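Local coordinates for protein catechol 2,3-dioxygenase (Pseudomonas sp. KL28, PDB 3HQ0) that probably catalyses the iron-dependent extradiol cleavage of catechol by O2 to (2Z,4E)-2-hydroxy-6-oxohexa-2,4-dienoate, at residues L152-L157 with H216-L221; A12-L17 with S262-E267; E225-A230 with T268-Y273; H24-V29 with A258-G263. All blocks are in the same frame, centred on the assembly; numbering follows the deposited sequence.

Contact 1: residues L152-L157 with H216-L221. With FE (Fe (III) ion), chain E.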
loop_
_atom_site.group_PDB
_atom_site.type_symbol
_atom_site.label_atom_id
_atom_site.label_comp_id
_atom_site.label_asym_id
_atom_site.label_seq_id
_atom_site.Cartn_x
_atom_site.Cartn_y
_atom_site.Cartn_z
ATOM N N LEU A 152 -20.416 0.286 -7.724
ATOM C CA LEU A 152 -20.930 -1.018 -8.119
ATOM C C LEU A 152 -20.124 -1.223 -9.382
ATOM O O LEU A 152 -20.346 -0.540 -10.382
ATOM C CB LEU A 152 -22.414 -0.945 -8.466
ATOM C CG LEU A 152 -22.957 -2.174 -9.200
ATOM C CD1 LEU A 152 -22.955 -3.376 -8.264
ATOM C CD2 LEU A 152 -24.375 -1.894 -9.704
ATOM N N ASP A 153 -19.174 -2.143 -9.332
ATOM C CA ASP A 153 -18.280 -2.359 -10.462
ATOM C C ASP A 153 -18.840 -3.206 -11.593
ATOM O O ASP A 153 -18.706 -2.857 -12.766
ATOM C CB ASP A 153 -16.979 -2.972 -9.954
ATOM C CG ASP A 153 -15.838 -2.755 -10.899
ATOM O OD1 ASP A 153 -15.254 -1.645 -10.880
ATOM O OD2 ASP A 153 -15.541 -3.686 -11.670
ATOM N N HIS A 154 -19.454 -4.326 -11.242
ATOM C CA HIS A 154 -20.024 -5.230 -12.240
ATOM C C HIS A 154 -20.659 -6.385 -11.502
ATOM O O HIS A 154 -20.815 -6.351 -10.282
ATOM C CB HIS A 154 -18.929 -5.788 -13.167
ATOM C CG HIS A 154 -17.938 -6.672 -12.467
ATOM N ND1 HIS A 154 -16.821 -6.176 -11.824
ATOM C CD2 HIS A 154 -17.950 -8.002 -12.214
ATOM C CE1 HIS A 154 -16.195 -7.158 -11.205
ATOM N NE2 HIS A 154 -16.861 -8.277 -11.423
ATOM N N CYS A 155 -21.039 -7.404 -12.252
ATOM C CA CYS A 155 -21.592 -8.613 -11.675
ATOM C C CYS A 155 -21.172 -9.734 -12.620
ATOM O O CYS A 155 -20.703 -9.475 -13.733
ATOM C CB CYS A 155 -23.126 -8.533 -11.549
ATOM S SG CYS A 155 -24.056 -8.686 -13.080
ATOM N N LEU A 156 -21.279 -10.975 -12.166
ATOM C CA LEU A 156 -20.923 -12.100 -13.012
ATOM C C LEU A 156 -22.102 -13.044 -12.935
ATOM O O LEU A 156 -22.423 -13.555 -11.863
ATOM C CB LEU A 156 -19.639 -12.779 -12.517
ATOM C CG LEU A 156 -19.133 -13.918 -13.415
ATOM C CD1 LEU A 156 -17.645 -14.134 -13.204
ATOM C CD2 LEU A 156 -19.902 -15.183 -13.119
ATOM N N LEU A 157 -22.759 -13.257 -14.070
ATOM C CA LEU A 157 -23.935 -14.113 -14.104
ATOM C C LEU A 157 -23.676 -15.491 -14.696
ATOM O O LEU A 157 -22.835 -15.654 -15.584
ATOM C CB LEU A 157 -25.063 -13.431 -14.889
ATOM C CG LEU A 157 -25.459 -11.994 -14.545
ATOM C CD1 LEU A 157 -25.702 -11.850 -13.037
ATOM C CD2 LEU A 157 -24.361 -11.061 -15.012
ATOM N N HIS A 216 -22.075 -13.375 -8.492
ATOM C CA HIS A 216 -21.791 -12.277 -7.575
ATOM C C HIS A 216 -21.922 -10.892 -8.173
ATOM O O HIS A 216 -21.846 -10.707 -9.390
ATOM C CB HIS A 216 -20.366 -12.389 -6.992
ATOM C CG HIS A 216 -19.275 -12.081 -7.973
ATOM N ND1 HIS A 216 -18.729 -13.032 -8.809
ATOM C CD2 HIS A 216 -18.640 -10.920 -8.263
ATOM C CE1 HIS A 216 -17.808 -12.472 -9.572
ATOM N NE2 HIS A 216 -17.735 -11.190 -9.262
ATOM N N CYS A 217 -22.126 -9.926 -7.288
ATOM C CA CYS A 217 -22.166 -8.516 -7.656
ATOM C C CYS A 217 -20.822 -8.029 -7.128
ATOM O O CYS A 217 -20.352 -8.529 -6.101
ATOM C CB CYS A 217 -23.304 -7.795 -6.947
ATOM S SG CYS A 217 -24.869 -7.987 -7.798
ATOM N N SER A 218 -20.194 -7.074 -7.805
ATOM C CA SER A 218 -18.883 -6.617 -7.352
ATOM C C SER A 218 -18.761 -5.152 -6.990
ATOM O O SER A 218 -19.366 -4.285 -7.627
ATOM C CB SER A 218 -17.818 -6.968 -8.398
ATOM O OG SER A 218 -16.557 -6.450 -8.012
ATOM N N PHE A 219 -17.947 -4.890 -5.966
ATOM C CA PHE A 219 -17.707 -3.536 -5.478
ATOM C C PHE A 219 -16.221 -3.183 -5.477
ATOM O O PHE A 219 -15.386 -3.921 -4.949
ATOM C CB PHE A 219 -18.303 -3.376 -4.074
ATOM C CG PHE A 219 -19.789 -3.564 -4.037
ATOM C CD1 PHE A 219 -20.341 -4.834 -3.972
ATOM C CD2 PHE A 219 -20.644 -2.463 -4.136
ATOM C CE1 PHE A 219 -21.729 -5.018 -4.009
ATOM C CE2 PHE A 219 -22.026 -2.630 -4.174
ATOM C CZ PHE A 219 -22.573 -3.913 -4.111
ATOM N N LEU A 220 -15.908 -2.033 -6.068
ATOM C CA LEU A 220 -14.535 -1.553 -6.201
ATOM C C LEU A 220 -13.973 -0.857 -4.967
ATOM O O LEU A 220 -14.657 -0.050 -4.340
ATOM C CB LEU A 220 -14.449 -0.607 -7.401
ATOM C CG LEU A 220 -13.085 0.009 -7.703
ATOM C CD1 LEU A 220 -12.080 -1.091 -8.053
ATOM C CD2 LEU A 220 -13.237 0.987 -8.867
ATOM N N LEU A 221 -12.722 -1.170 -4.633
ATOM C CA LEU A 221 -12.044 -0.572 -3.480
ATOM C C LEU A 221 -10.886 0.294 -3.974
ATOM O O LEU A 221 -10.404 0.109 -5.091
ATOM C CB LEU A 221 -11.530 -1.665 -2.524
ATOM C CG LEU A 221 -12.393 -2.013 -1.301
ATOM C CD1 LEU A 221 -13.866 -2.077 -1.675
ATOM C CD2 LEU A 221 -11.924 -3.325 -0.696
HETATM FE FE FE E . -15.963 -9.895 -10.294
#

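Contact 2: residues A12-L17 with S262-E267. With FE (Fe (III) ion), chain E.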
loop_
_atom_site.group_PDB
_atom_site.type_symbol
_atom_site.label_atom_id
_atom_site.label_comp_id
_atom_site.label_asym_id
_atom_site.label_seq_id
_atom_site.Cartn_x
_atom_site.Cartn_y
_atom_site.Cartn_z
ATOM N N ALA A 12 -28.411 -3.075 -9.224
ATOM C CA ALA A 12 -28.645 -4.507 -9.135
ATOM C C ALA A 12 -29.639 -4.706 -8.002
ATOM O O ALA A 12 -29.404 -4.248 -6.883
ATOM C CB ALA A 12 -27.352 -5.233 -8.815
ATOM N N GLN A 13 -30.757 -5.363 -8.295
ATOM C CA GLN A 13 -31.743 -5.627 -7.263
ATOM C C GLN A 13 -31.575 -7.079 -6.891
ATOM O O GLN A 13 -31.782 -7.976 -7.713
ATOM C CB GLN A 13 -33.166 -5.379 -7.755
ATOM C CG GLN A 13 -34.190 -5.772 -6.707
ATOM C CD GLN A 13 -35.577 -5.275 -7.021
ATOM O OE1 GLN A 13 -35.821 -4.073 -7.048
ATOM N NE2 GLN A 13 -36.500 -6.204 -7.258
ATOM N N VAL A 14 -31.192 -7.296 -5.639
ATOM C CA VAL A 14 -30.936 -8.619 -5.116
ATOM C C VAL A 14 -31.972 -8.991 -4.070
ATOM O O VAL A 14 -32.501 -8.126 -3.381
ATOM C CB VAL A 14 -29.520 -8.666 -4.491
ATOM C CG1 VAL A 14 -29.275 -10.006 -3.824
ATOM C CG2 VAL A 14 -28.476 -8.398 -5.581
ATOM N N ARG A 15 -32.243 -10.285 -3.965
ATOM C CA ARG A 15 -33.215 -10.813 -3.016
ATOM C C ARG A 15 -32.545 -11.300 -1.743
ATOM O O ARG A 15 -31.599 -12.084 -1.797
ATOM C CB ARG A 15 -33.969 -11.996 -3.623
ATOM C CG ARG A 15 -34.692 -11.718 -4.922
ATOM C CD ARG A 15 -35.596 -12.888 -5.256
ATOM N NE ARG A 15 -34.846 -14.095 -5.591
ATOM C CZ ARG A 15 -34.288 -14.314 -6.775
ATOM N NH1 ARG A 15 -34.401 -13.405 -7.730
ATOM N NH2 ARG A 15 -33.624 -15.437 -7.006
ATOM N N VAL A 16 -33.054 -10.851 -0.600
ATOM C CA VAL A 16 -32.521 -11.269 0.693
ATOM C C VAL A 16 -33.619 -11.974 1.500
ATOM O O VAL A 16 -34.760 -11.521 1.522
ATOM C CB VAL A 16 -31.988 -10.057 1.474
ATOM C CG1 VAL A 16 -30.749 -9.523 0.786
ATOM C CG2 VAL A 16 -33.047 -8.973 1.540
ATOM N N LEU A 17 -33.273 -13.083 2.150
ATOM C CA LEU A 17 -34.235 -13.860 2.938
ATOM C C LEU A 17 -34.825 -13.118 4.125
ATOM O O LEU A 17 -35.946 -13.408 4.544
ATOM C CB LEU A 17 -33.600 -15.159 3.440
ATOM C CG LEU A 17 -33.326 -16.265 2.420
ATOM C CD1 LEU A 17 -34.594 -16.550 1.637
ATOM C CD2 LEU A 17 -32.219 -15.846 1.481
ATOM N N SER A 262 -28.009 -13.730 3.474
ATOM C CA SER A 262 -29.000 -14.490 2.713
ATOM C C SER A 262 -28.316 -15.459 1.761
ATOM O O SER A 262 -28.963 -16.315 1.147
ATOM C CB SER A 262 -29.894 -13.545 1.906
ATOM O OG SER A 262 -30.620 -12.666 2.747
ATOM N N GLY A 263 -27.002 -15.320 1.629
ATOM C CA GLY A 263 -26.271 -16.198 0.740
ATOM C C GLY A 263 -25.981 -15.598 -0.624
ATOM O O GLY A 263 -25.695 -16.326 -1.572
ATOM N N ASN A 264 -26.081 -14.279 -0.741
ATOM C CA ASN A 264 -25.776 -13.621 -2.002
ATOM C C ASN A 264 -24.275 -13.336 -1.959
ATOM O O ASN A 264 -23.799 -12.677 -1.042
ATOM C CB ASN A 264 -26.534 -12.297 -2.126
ATOM C CG ASN A 264 -28.032 -12.489 -2.253
ATOM O OD1 ASN A 264 -28.812 -11.906 -1.497
ATOM N ND2 ASN A 264 -28.441 -13.297 -3.219
ATOM N N ARG A 265 -23.531 -13.848 -2.932
ATOM C CA ARG A 265 -22.090 -13.612 -2.960
ATOM C C ARG A 265 -21.782 -12.244 -3.577
ATOM O O ARG A 265 -22.371 -11.853 -4.583
ATOM C CB ARG A 265 -21.376 -14.699 -3.768
ATOM C CG ARG A 265 -19.874 -14.489 -3.852
ATOM C CD ARG A 265 -19.207 -15.335 -4.925
ATOM N NE ARG A 265 -19.075 -16.751 -4.584
ATOM C CZ ARG A 265 -19.780 -17.732 -5.142
ATOM N NH1 ARG A 265 -20.685 -17.461 -6.074
ATOM N NH2 ARG A 265 -19.562 -18.995 -4.786
ATOM N N PHE A 266 -20.876 -11.507 -2.951
ATOM C CA PHE A 266 -20.477 -10.213 -3.478
ATOM C C PHE A 266 -18.955 -10.187 -3.492
ATOM O O PHE A 266 -18.315 -11.025 -2.855
ATOM C CB PHE A 266 -21.025 -9.079 -2.607
ATOM C CG PHE A 266 -20.501 -9.092 -1.200
ATOM C CD1 PHE A 266 -19.420 -8.297 -0.839
ATOM C CD2 PHE A 266 -21.088 -9.906 -0.237
ATOM C CE1 PHE A 266 -18.930 -8.315 0.474
ATOM C CE2 PHE A 266 -20.608 -9.929 1.066
ATOM C CZ PHE A 266 -19.529 -9.131 1.422
ATOM N N GLU A 267 -18.379 -9.245 -4.231
ATOM C CA GLU A 267 -16.922 -9.131 -4.305
ATOM C C GLU A 267 -16.447 -7.726 -3.958
ATOM O O GLU A 267 -17.096 -6.743 -4.304
ATOM C CB GLU A 267 -16.421 -9.486 -5.712
ATOM C CG GLU A 267 -15.000 -8.983 -6.018
ATOM C CD GLU A 267 -14.558 -9.273 -7.446
ATOM O OE1 GLU A 267 -15.350 -9.042 -8.369
ATOM O OE2 GLU A 267 -13.415 -9.721 -7.646
HETATM FE FE FE E . -15.963 -9.895 -10.294
#

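Contact 3: residues E225-A230 with T268-Y273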
loop_
_atom_site.group_PDB
_atom_site.type_symbol
_atom_site.label_atom_id
_atom_site.label_comp_id
_atom_site.label_asym_id
_atom_site.label_seq_id
_atom_site.Cartn_x
_atom_site.Cartn_y
_atom_site.Cartn_z
ATOM N N GLU A 225 -4.492 -2.281 0.214
ATOM C CA GLU A 225 -4.663 -2.281 1.665
ATOM C C GLU A 225 -6.132 -2.206 2.071
ATOM O O GLU A 225 -6.512 -2.724 3.115
ATOM C CB GLU A 225 -3.860 -1.156 2.313
ATOM C CG GLU A 225 -2.493 -1.637 2.754
ATOM C CD GLU A 225 -1.633 -0.540 3.329
ATOM O OE1 GLU A 225 -2.154 0.280 4.111
ATOM O OE2 GLU A 225 -0.428 -0.510 3.008
ATOM N N GLN A 226 -6.962 -1.577 1.247
ATOM C CA GLN A 226 -8.378 -1.518 1.574
ATOM C C GLN A 226 -8.949 -2.931 1.465
ATOM O O GLN A 226 -9.875 -3.298 2.199
ATOM C CB GLN A 226 -9.117 -0.555 0.644
ATOM C CG GLN A 226 -8.855 0.902 0.982
ATOM C CD GLN A 226 -9.107 1.203 2.453
ATOM O OE1 GLN A 226 -8.202 1.615 3.179
ATOM N NE2 GLN A 226 -10.343 0.993 2.899
ATOM N N VAL A 227 -8.398 -3.739 0.564
ATOM C CA VAL A 227 -8.891 -5.110 0.447
ATOM C C VAL A 227 -8.531 -5.850 1.740
ATOM O O VAL A 227 -9.357 -6.561 2.306
ATOM C CB VAL A 227 -8.283 -5.866 -0.766
ATOM C CG1 VAL A 227 -8.782 -7.309 -0.766
ATOM C CG2 VAL A 227 -8.696 -5.195 -2.077
ATOM N N LEU A 228 -7.295 -5.676 2.206
ATOM C CA LEU A 228 -6.864 -6.312 3.447
ATOM C C LEU A 228 -7.785 -5.859 4.583
ATOM O O LEU A 228 -8.207 -6.656 5.423
ATOM C CB LEU A 228 -5.421 -5.919 3.768
ATOM C CG LEU A 228 -4.855 -6.594 5.014
ATOM C CD1 LEU A 228 -4.848 -8.107 4.807
ATOM C CD2 LEU A 228 -3.451 -6.075 5.280
ATOM N N ARG A 229 -8.086 -4.565 4.605
ATOM C CA ARG A 229 -8.980 -4.015 5.618
ATOM C C ARG A 229 -10.356 -4.686 5.551
ATOM O O ARG A 229 -10.921 -5.087 6.577
ATOM C CB ARG A 229 -9.123 -2.508 5.410
ATOM C CG ARG A 229 -10.173 -1.836 6.265
ATOM C CD ARG A 229 -10.145 -0.347 6.003
ATOM N NE ARG A 229 -11.135 0.397 6.776
ATOM C CZ ARG A 229 -12.413 0.530 6.431
ATOM N NH1 ARG A 229 -12.870 -0.036 5.323
ATOM N NH2 ARG A 229 -13.231 1.245 7.191
ATOM N N ALA A 230 -10.894 -4.797 4.338
ATOM C CA ALA A 230 -12.195 -5.405 4.139
ATOM C C ALA A 230 -12.180 -6.811 4.732
ATOM O O ALA A 230 -13.166 -7.259 5.319
ATOM C CB ALA A 230 -12.532 -5.453 2.641
ATOM N N THR A 268 -15.318 -7.646 -3.255
ATOM C CA THR A 268 -14.710 -6.363 -2.912
ATOM C C THR A 268 -13.286 -6.507 -3.452
ATOM O O THR A 268 -12.508 -7.302 -2.928
ATOM C CB THR A 268 -14.654 -6.121 -1.383
ATOM O OG1 THR A 268 -13.857 -7.136 -0.759
ATOM C CG2 THR A 268 -16.054 -6.123 -0.791
ATOM N N PHE A 269 -12.959 -5.755 -4.503
ATOM C CA PHE A 269 -11.643 -5.839 -5.122
ATOM C C PHE A 269 -11.093 -4.490 -5.555
ATOM O O PHE A 269 -11.727 -3.444 -5.384
ATOM C CB PHE A 269 -11.710 -6.720 -6.369
ATOM C CG PHE A 269 -12.219 -5.990 -7.587
ATOM C CD1 PHE A 269 -13.542 -5.562 -7.656
ATOM C CD2 PHE A 269 -11.357 -5.674 -8.637
ATOM C CE1 PHE A 269 -14.002 -4.825 -8.756
ATOM C CE2 PHE A 269 -11.808 -4.938 -9.740
ATOM C CZ PHE A 269 -13.132 -4.514 -9.794
ATOM N N MET A 270 -9.896 -4.544 -6.131
ATOM C CA MET A 270 -9.216 -3.377 -6.667
ATOM C C MET A 270 -8.128 -3.921 -7.587
ATOM O O MET A 270 -7.646 -5.036 -7.389
ATOM C CB MET A 270 -8.624 -2.525 -5.540
ATOM C CG MET A 270 -7.261 -2.938 -5.042
ATOM S SD MET A 270 -5.948 -2.295 -6.087
ATOM C CE MET A 270 -6.445 -0.575 -6.271
ATOM N N GLY A 271 -7.762 -3.151 -8.605
ATOM C CA GLY A 271 -6.734 -3.603 -9.528
ATOM C C GLY A 271 -7.296 -3.851 -10.915
ATOM O O GLY A 271 -8.507 -3.837 -11.091
ATOM N N GLY A 272 -6.417 -4.073 -11.892
ATOM C CA GLY A 272 -6.843 -4.324 -13.259
ATOM C C GLY A 272 -6.181 -3.377 -14.247
ATOM O O GLY A 272 -5.721 -2.302 -13.857
ATOM N N TYR A 273 -6.122 -3.768 -15.519
ATOM C CA TYR A 273 -5.525 -2.921 -16.549
ATOM C C TYR A 273 -6.568 -2.000 -17.184
ATOM O O TYR A 273 -7.687 -1.894 -16.684
ATOM C CB TYR A 273 -4.830 -3.776 -17.620
ATOM C CG TYR A 273 -5.674 -4.889 -18.202
ATOM C CD1 TYR A 273 -6.391 -4.716 -19.394
ATOM C CD2 TYR A 273 -5.765 -6.118 -17.553
ATOM C CE1 TYR A 273 -7.184 -5.755 -19.922
ATOM C CE2 TYR A 273 -6.545 -7.153 -18.060
ATOM C CZ TYR A 273 -7.253 -6.968 -19.243
ATOM O OH TYR A 273 -8.025 -8.003 -19.715
#

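Contact 4: residues H24-V29 with A258-G263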
loop_
_atom_site.group_PDB
_atom_site.type_symbol
_atom_site.label_atom_id
_atom_site.label_comp_id
_atom_site.label_asym_id
_atom_site.label_seq_id
_atom_site.Cartn_x
_atom_site.Cartn_y
_atom_site.Cartn_z
ATOM N N HIS A 24 -28.812 -4.205 7.898
ATOM C CA HIS A 24 -27.705 -4.049 8.836
ATOM C C HIS A 24 -26.392 -4.494 8.214
ATOM O O HIS A 24 -25.360 -3.855 8.399
ATOM C CB HIS A 24 -27.979 -4.860 10.107
ATOM C CG HIS A 24 -26.769 -5.087 10.963
ATOM N ND1 HIS A 24 -26.090 -6.289 10.990
ATOM C CD2 HIS A 24 -26.129 -4.276 11.836
ATOM C CE1 HIS A 24 -25.089 -6.206 11.847
ATOM N NE2 HIS A 24 -25.090 -4.995 12.375
ATOM N N PHE A 25 -26.437 -5.597 7.479
ATOM C CA PHE A 25 -25.243 -6.114 6.834
ATOM C C PHE A 25 -24.750 -5.152 5.758
ATOM O O PHE A 25 -23.557 -4.862 5.681
ATOM C CB PHE A 25 -25.525 -7.495 6.231
ATOM C CG PHE A 25 -24.359 -8.086 5.499
ATOM C CD1 PHE A 25 -24.167 -7.832 4.145
ATOM C CD2 PHE A 25 -23.430 -8.870 6.171
ATOM C CE1 PHE A 25 -23.071 -8.344 3.473
ATOM C CE2 PHE A 25 -22.326 -9.389 5.507
ATOM C CZ PHE A 25 -22.143 -9.126 4.156
ATOM N N TYR A 26 -25.670 -4.637 4.947
ATOM C CA TYR A 26 -25.290 -3.726 3.875
ATOM C C TYR A 26 -24.946 -2.298 4.280
ATOM O O TYR A 26 -24.213 -1.617 3.560
ATOM C CB TYR A 26 -26.361 -3.731 2.777
ATOM C CG TYR A 26 -26.256 -4.958 1.897
ATOM C CD1 TYR A 26 -25.185 -5.115 1.021
ATOM C CD2 TYR A 26 -27.180 -5.995 1.992
ATOM C CE1 TYR A 26 -25.037 -6.276 0.262
ATOM C CE2 TYR A 26 -27.039 -7.160 1.244
ATOM C CZ TYR A 26 -25.966 -7.290 0.380
ATOM O OH TYR A 26 -25.823 -8.426 -0.375
ATOM N N ARG A 27 -25.440 -1.840 5.427
ATOM C CA ARG A 27 -25.124 -0.481 5.858
ATOM C C ARG A 27 -23.987 -0.444 6.872
ATOM O O ARG A 27 -23.259 0.549 6.947
ATOM C CB ARG A 27 -26.362 0.212 6.451
ATOM C CG ARG A 27 -26.197 1.738 6.606
ATOM C CD ARG A 27 -27.465 2.435 7.126
ATOM N NE ARG A 27 -27.582 2.410 8.586
ATOM C CZ ARG A 27 -26.744 3.027 9.417
ATOM N NH1 ARG A 27 -25.720 3.722 8.937
ATOM N NH2 ARG A 27 -26.928 2.953 10.730
ATOM N N ASN A 28 -23.828 -1.527 7.634
ATOM C CA ASN A 28 -22.799 -1.620 8.679
ATOM C C ASN A 28 -21.560 -2.426 8.336
ATOM O O ASN A 28 -20.465 -2.080 8.759
ATOM C CB ASN A 28 -23.392 -2.212 9.955
ATOM C CG ASN A 28 -24.352 -1.280 10.633
ATOM O OD1 ASN A 28 -25.197 -1.719 11.406
ATOM N ND2 ASN A 28 -24.227 0.021 10.358
ATOM N N VAL A 29 -21.726 -3.517 7.604
ATOM C CA VAL A 29 -20.579 -4.330 7.233
ATOM C C VAL A 29 -20.004 -3.866 5.896
ATOM O O VAL A 29 -18.853 -3.430 5.828
ATOM C CB VAL A 29 -20.956 -5.815 7.138
ATOM C CG1 VAL A 29 -19.723 -6.642 6.833
ATOM C CG2 VAL A 29 -21.587 -6.271 8.447
ATOM N N ALA A 258 -17.170 -12.945 -0.743
ATOM C CA ALA A 258 -17.830 -13.250 0.520
ATOM C C ALA A 258 -19.335 -13.302 0.304
ATOM O O ALA A 258 -19.836 -12.915 -0.757
ATOM C CB ALA A 258 -17.477 -12.213 1.577
ATOM N N TRP A 259 -20.046 -13.784 1.317
ATOM C CA TRP A 259 -21.487 -13.918 1.234
ATOM C C TRP A 259 -22.305 -13.007 2.122
ATOM O O TRP A 259 -21.891 -12.599 3.209
ATOM C CB TRP A 259 -21.902 -15.355 1.556
ATOM C CG TRP A 259 -21.568 -16.356 0.512
ATOM C CD1 TRP A 259 -22.162 -16.501 -0.709
ATOM C CD2 TRP A 259 -20.577 -17.383 0.602
ATOM N NE1 TRP A 259 -21.606 -17.561 -1.383
ATOM C CE2 TRP A 259 -20.630 -18.121 -0.600
ATOM C CE3 TRP A 259 -19.653 -17.754 1.586
ATOM C CZ2 TRP A 259 -19.792 -19.212 -0.847
ATOM C CZ3 TRP A 259 -18.820 -18.838 1.344
ATOM C CH2 TRP A 259 -18.896 -19.556 0.134
ATOM N N ASP A 260 -23.500 -12.744 1.613
ATOM C CA ASP A 260 -24.553 -11.955 2.232
ATOM C C ASP A 260 -25.118 -12.887 3.312
ATOM O O ASP A 260 -24.850 -14.087 3.292
ATOM C CB ASP A 260 -25.638 -11.759 1.177
ATOM C CG ASP A 260 -26.372 -10.475 1.321
ATOM O OD1 ASP A 260 -27.268 -10.238 0.481
ATOM O OD2 ASP A 260 -26.049 -9.705 2.253
ATOM N N PRO A 261 -25.881 -12.350 4.278
ATOM C CA PRO A 261 -26.417 -13.290 5.272
ATOM C C PRO A 261 -27.451 -14.202 4.587
ATOM O O PRO A 261 -27.724 -15.307 5.049
ATOM C CB PRO A 261 -27.044 -12.367 6.313
ATOM C CG PRO A 261 -26.115 -11.198 6.293
ATOM C CD PRO A 261 -25.898 -10.975 4.804
ATOM N N SER A 262 -28.009 -13.730 3.474
ATOM C CA SER A 262 -29.000 -14.490 2.713
ATOM C C SER A 262 -28.316 -15.459 1.761
ATOM O O SER A 262 -28.963 -16.315 1.147
ATOM C CB SER A 262 -29.894 -13.545 1.906
ATOM O OG SER A 262 -30.620 -12.666 2.747
ATOM N N GLY A 263 -27.002 -15.320 1.629
ATOM C CA GLY A 263 -26.271 -16.198 0.740
ATOM C C GLY A 263 -25.981 -15.598 -0.624
ATOM O O GLY A 263 -25.695 -16.326 -1.572
#

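Contact 1: residues L152-L157 with H216-L221
The H154 ring carries S218 CB over one face, with CB of S218 3.5 Å from the ring centroid and 23° off the normal. At the ring edge, in plane, sits OD2 of the preceding residue D153. H154 ND1 donates to that D153 OD2 at 2.8 Å and meets its anti lone pair, which fixes the rotation of the imidazole. H154 and H216 meet rim to rim, planes at 82°, neither over the face of the other. Their NE2 atoms converge on the iron: H154 NE2 lies at 2.2 Å and H216 NE2 at 2.4 Å. E267 adds the third protein ligand. This is the facial triad of two histidines and one carboxylate known from extradiol dioxygenases. H154 and H216 stand on adjacent antiparallel strands, and E267 on strand 265-270, parallel to that of H216. Both histidines leave the same sheet face as S218 and L156. Their CG atoms, between backbone N and carbonyl carbon, turn the two NE2 atoms toward the iron. S218 OG is hydrogen-bonded to E267 OE1, so this serine packs on one ligand and binds another. L156 CB touches H216 CE1 at 3.5 Å. Backbone hydrogen bonds run from D153 N to S218 O, S218 N to H154 O, and L156 N to H216 O. On the other face, L152 CD1 meets the F219 ring obliquely, with CZ of F219 at 4.2 Å, and C155 lies beside C217.

Contact 2: residues A12-L17 with S262-E267
L17 N donates a hydrogen bond to S262 OG at 2.8 Å, with a bent N-H...O angle of 133°. S262 OG lies anti to its own carbonyl carbon (chi1 -62°), which points the hydroxyl at the end of strand 9-16. The same oxygen packs against V16, with CB of V16 3.2 Å from OG of S262. In van der Waals contact, L17 CD2 presses on S262 CB at 3.3 Å, tighter than normal. V14 and V16 pack their methyls against the N264 side chain. V14 and N264 approach from opposite directions, and V14 leads with CG1. V16 crosses N264 at about a right angle. E267 takes no part across the contact but binds the iron through OE1 at 2.2 Å, completing the site of H154 and H216. The arrangement joins the end of strand 9-16, in the N-terminal VOC half, to the turn before strand 265-270. It is an interface between two glyoxalase-type halves, as in extradiol dioxygenases.

Contact 3: residues E225-A230 with T268-Y273
V227 points its side chain at strand 268-270, and its CG2 branch crosses M270 obliquely, with CG of M270 at 4.0 Å from CG2 of V227. M270 CG lies between backbone N and carbonyl carbon (chi1 85°), which brings it to that methyl; the chain bends beyond it. One helical turn on, A230 CB faces T268 OG1 at 4.0 Å. That hydroxyl is buried and finds no polar partner in the model. The axes of helix segment 225-230 and strand 268-270 run nearly antiparallel, at 165°, and come within 8.1 Å. The helix 224-236 thus packs on one side of the C-terminal sheet, an alpha/beta layering found in glyoxalase-type modules. Its other neighbours on this side include L221 and I256, which fill in around V227. F269 projects the opposite way from the helix, toward the side of the sheet that holds the iron site, where it packs against S218. R229 forms a salt bridge with E144 of a neighbouring subunit, so this helix also lies at the tetramer interface.

Contact 4: residues H24-V29 with A258-G263
W259 O lies 3.6 Å from CZ of F25, oblique to the ring. D260 comes next. Its CA lies over one face of the F25 ring, and its carboxylate turns to Y26. Y26 OH donates to D260 OD1, which lies at the edge of the tyrosine ring and in its plane. The ring and carboxylate planes are 75° apart. Y26 OH and D260 OD1 are modelled only 2.5 Å apart, so the bond is doubtful in detail. Y26 OH also bonds to Y56 OH. Here helix 19-29 of the N-terminal VOC-type half meets the turn that leads strand 254-259 into strand 265-270. P261 follows, within the type I turn from D260 to G263. Its CD sits over the same face of the F25 ring, 3.5 Å from the centroid and 20° off the normal, a CH-pi contact. F25 holds CG anti to its backbone N (chi1 178°), which carries the ring out from the helix to the proline. V29 CB lies over the opposite face of that ring.

Overall arrangement
The first segments of contacts 2 and 4 come from the N-terminal half, on strand 9-16 and helix 19-29, and both contacts end around S262 and G263. Their centres lie about 8 Å apart. Contacts 1 and 3 join segments of the C-terminal half only, and contact 1 closes before contact 3 opens. The segments of contacts 2 and 3 alternate along the chain, as do those of 3 and 4. Strand 265-270 runs through contacts 2 and 3, pairs with strand 213-220 of contact 1, and neighbours strand 254-259 of contact 4. Between centres, contact 1 is about 11 Å from contact 2 and 12 Å from contact 3. One C-terminal sheet therefore carries the iron ligands, a packed helix and the junction between halves.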